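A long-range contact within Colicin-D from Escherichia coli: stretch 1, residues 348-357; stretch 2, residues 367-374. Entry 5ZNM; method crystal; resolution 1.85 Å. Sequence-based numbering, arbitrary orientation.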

# COMPACT_ATOMS: atom_id res chain seq x y z
N TYR A 348 38.95 -17.42 -7.40
CA TYR A 348 38.92 -18.73 -6.75
C TYR A 348 39.62 -19.72 -7.66
O TYR A 348 39.18 -19.95 -8.79
N PHE A 349 40.73 -20.27 -7.17
CA PHE A 349 41.65 -21.07 -7.97
C PHE A 349 41.62 -22.52 -7.52
O PHE A 349 41.56 -22.79 -6.32
N ASN A 350 41.64 -23.45 -8.48
CA ASN A 350 41.80 -24.86 -8.15
C ASN A 350 43.15 -25.34 -8.62
O ASN A 350 43.44 -25.26 -9.82
N PRO A 351 44.02 -25.87 -7.75
CA PRO A 351 45.37 -26.25 -8.18
C PRO A 351 45.43 -27.54 -8.98
O PRO A 351 46.49 -27.86 -9.52
N ASN A 352 44.34 -28.29 -9.08
CA ASN A 352 44.36 -29.53 -9.86
C ASN A 352 43.89 -29.30 -11.28
O ASN A 352 44.56 -29.70 -12.24
N THR A 353 42.73 -28.67 -11.45
CA THR A 353 42.28 -28.32 -12.79
C THR A 353 42.95 -27.08 -13.34
O THR A 353 42.88 -26.84 -14.55
N MET A 354 43.56 -26.26 -12.47
CA MET A 354 44.15 -24.96 -12.80
C MET A 354 43.11 -23.94 -13.24
O MET A 354 43.46 -22.91 -13.82
N ASN A 355 41.83 -24.17 -12.94
CA ASN A 355 40.79 -23.23 -13.31
C ASN A 355 40.71 -22.09 -12.31
O ASN A 355 40.97 -22.26 -11.11
N VAL A 356 40.37 -20.90 -12.81
CA VAL A 356 39.99 -19.77 -11.97
C VAL A 356 38.55 -19.41 -12.27
O VAL A 356 38.07 -19.57 -13.40
N VAL A 357 37.86 -18.90 -11.25
CA VAL A 357 36.54 -18.29 -11.40
C VAL A 357 36.59 -16.93 -10.70
O VAL A 357 37.08 -16.84 -9.56
N SER A 367 33.49 -14.35 -14.75
CA SER A 367 34.05 -15.19 -15.80
C SER A 367 34.92 -16.25 -15.14
O SER A 367 35.12 -16.25 -13.92
N GLY A 368 35.45 -17.15 -15.97
CA GLY A 368 36.42 -18.12 -15.51
C GLY A 368 37.06 -18.82 -16.69
O GLY A 368 36.53 -18.79 -17.81
N TRP A 369 38.20 -19.46 -16.42
CA TRP A 369 38.98 -20.10 -17.47
C TRP A 369 40.12 -20.89 -16.84
O TRP A 369 40.32 -20.85 -15.62
N LYS A 370 40.84 -21.64 -17.68
CA LYS A 370 41.96 -22.45 -17.23
C LYS A 370 43.27 -21.67 -17.35
O LYS A 370 43.59 -21.15 -18.42
N ILE A 371 44.03 -21.63 -16.25
CA ILE A 371 45.34 -20.99 -16.24
C ILE A 371 46.32 -21.85 -17.04
O ILE A 371 46.39 -23.07 -16.87
N ASN A 372 47.11 -21.19 -17.91
CA ASN A 372 48.25 -21.82 -18.58
C ASN A 372 49.52 -21.47 -17.80
O ASN A 372 50.02 -20.34 -17.91
N PRO A 373 50.08 -22.40 -17.02
CA PRO A 373 51.24 -22.07 -16.18
C PRO A 373 52.50 -21.81 -16.97
O PRO A 373 53.47 -21.30 -16.39
N ASP A 374 52.54 -22.15 -18.25
CA ASP A 374 53.73 -21.94 -19.05
C ASP A 374 53.66 -20.67 -19.89
O ASP A 374 54.55 -20.43 -20.70

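What does the first part of stretch 1 contribute before the two strands meet? Little direct contact, but much of the shape. Tyr348, Asn350, Pro351 and Asn352 stay out of reach of stretch 2, and Phe349 (chi1 t) has a CA-to-CB bond that runs sideways, though its ring end comes nearer, so that CE1 lies 4.2 Å from Ile371 CG1. Asn350, also t, folds its side chain back on the turn: its OD1 accepts hydrogen bonds from Asn352 N at 2.8 Å and Thr353 N at 3.0 Å, tying down the bend that leads into the strand at Asn355.

How does Thr353 meet the charged end of Lys370? Through its backbone oxygen. The lysine side chain starts extended, with chi1 and chi2 both t, then bends through two m torsions, bringing NZ to a hydrogen bond with Thr353 O at 2.8 Å. Thr353, rotamer p, spends its own hydroxyl within the turn, where OG1 accepts from Asn355 N at 3.2 Å.

Where do Met354 and Asn355 go? Met354 points toward stretch 2 with all three chi angles m, a coiled shape that carries its methyl group over the loop beyond the strand. CE lies 3.9 Å from Pro373 CB and 4.3 Å from Ile371 CG2, apolar contacts with both. The backbone supports this arrangement: Ile371 N donates to Met354 O at 2.8 Å, nearly straight, fixing the isoleucine opposite the methionine. Asn355 (m) stands on the same face of the sheet as Lys370, its non-hydrogen-bonded partner, and its OD1 accepts a second hydrogen bond from Lys370 NZ at 2.8 Å.

What does Val356 pack against? Both methyl groups lie against Ile371, and CG2 also sits over the Trp369 ring. With chi1 m, Val356 CG1 reaches 3.6 Å from CG1 of Ile371, whose own chi angles are both m and whose CA-to-CB bond points toward stretch 1; Val356 CG2 is 4.0 Å from Ile371 CD1. CG2 is also 4.0 Å from the centroid of the Trp369 five-membered ring and almost on its normal, a CH-pi contact. Trp369 is p at chi1, and its side chain shares the Val356 face of the antiparallel sheet. The backbones of this pair bond both ways, Val356 N to Trp369 O at 2.8 Å and Trp369 N to Val356 O at 3.0 Å.

Why does the packing thin out at Val357? Its partner is Gly368, which has no side chain, and the CA atoms of Val357 and Gly368 come within 4.1 Å. A CB on Gly368 would clash with Val356 O. Val357 (t) lies on the Asn355 face, while Ser367 points away.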

# COMPACT_ATOMS: atom_id res chain seq x y z
CB TYR A 348 37.48 -19.16 -6.44
CG TYR A 348 36.89 -18.23 -5.41
CD1 TYR A 348 37.18 -18.39 -4.05
CD2 TYR A 348 36.09 -17.16 -5.78
CE1 TYR A 348 36.68 -17.51 -3.11
CE2 TYR A 348 35.58 -16.29 -4.85
CZ TYR A 348 35.88 -16.47 -3.52
OH TYR A 348 35.37 -15.59 -2.59
CB PHE A 349 43.07 -20.51 -7.84
CG PHE A 349 44.13 -21.35 -8.51
CD1 PHE A 349 44.18 -21.45 -9.89
CD2 PHE A 349 45.09 -22.01 -7.76
CE1 PHE A 349 45.19 -22.20 -10.52
CE2 PHE A 349 46.10 -22.77 -8.38
CZ PHE A 349 46.14 -22.85 -9.76
CB ASN A 350 40.68 -25.70 -8.76
CG ASN A 350 40.74 -27.14 -8.31
OD1 ASN A 350 41.53 -27.92 -8.82
ND2 ASN A 350 39.90 -27.49 -7.34
CB PRO A 351 46.12 -26.41 -6.85
CG PRO A 351 45.05 -26.76 -5.85
CD PRO A 351 43.83 -26.00 -6.29
CB ASN A 352 43.50 -30.59 -9.19
CG ASN A 352 43.88 -30.83 -7.75
OD1 ASN A 352 43.04 -30.84 -6.86
ND2 ASN A 352 45.17 -31.03 -7.52
CB THR A 353 40.77 -28.09 -12.81
OG1 THR A 353 40.48 -26.93 -12.04
CG2 THR A 353 40.01 -29.31 -12.24
CB MET A 354 45.24 -25.08 -13.87
CG MET A 354 46.31 -26.08 -13.51
SD MET A 354 47.44 -25.46 -12.26
CE MET A 354 48.27 -24.17 -13.20
CB ASN A 355 39.44 -23.93 -13.43
CG ASN A 355 39.32 -24.74 -14.71
OD1 ASN A 355 40.11 -24.55 -15.65
ND2 ASN A 355 38.34 -25.66 -14.78
CB VAL A 356 40.89 -18.54 -12.21
CG1 VAL A 356 42.31 -18.82 -11.71
CG2 VAL A 356 40.91 -18.20 -13.70
CB VAL A 357 35.41 -19.16 -10.82
CG1 VAL A 357 34.11 -18.35 -10.68
CG2 VAL A 357 35.20 -20.44 -11.69
CB SER A 367 34.88 -14.35 -16.80
OG SER A 367 35.15 -15.12 -17.95
CB TRP A 369 39.52 -19.09 -18.50
CG TRP A 369 40.44 -18.00 -17.95
CD1 TRP A 369 41.79 -18.10 -17.72
CD2 TRP A 369 40.08 -16.65 -17.64
NE1 TRP A 369 42.29 -16.89 -17.27
CE2 TRP A 369 41.26 -15.99 -17.21
CE3 TRP A 369 38.88 -15.93 -17.66
CZ2 TRP A 369 41.26 -14.65 -16.81
CZ3 TRP A 369 38.89 -14.59 -17.26
CH2 TRP A 369 40.07 -13.97 -16.84
CB LYS A 370 42.06 -23.76 -18.03
CG LYS A 370 43.08 -24.75 -17.44
CD LYS A 370 43.05 -26.12 -18.13
CE LYS A 370 41.64 -26.76 -18.10
NZ LYS A 370 41.07 -26.96 -16.70
CB ILE A 371 45.85 -20.82 -14.80
CG1 ILE A 371 44.93 -19.91 -13.99
CG2 ILE A 371 47.30 -20.31 -14.81
CD1 ILE A 371 44.78 -18.53 -14.59
CB ASN A 372 48.35 -21.34 -20.03
CG ASN A 372 49.55 -21.96 -20.78
OD1 ASN A 372 50.35 -22.69 -20.21
ND2 ASN A 372 49.65 -21.68 -22.06
CB PRO A 373 51.41 -23.31 -15.31
CG PRO A 373 50.88 -24.43 -16.16
CD PRO A 373 49.69 -23.82 -16.89
CB ASP A 374 53.96 -23.15 -19.95
CG ASP A 374 54.06 -24.43 -19.16
OD1 ASP A 374 54.88 -24.47 -18.22
OD2 ASP A 374 53.32 -25.39 -19.47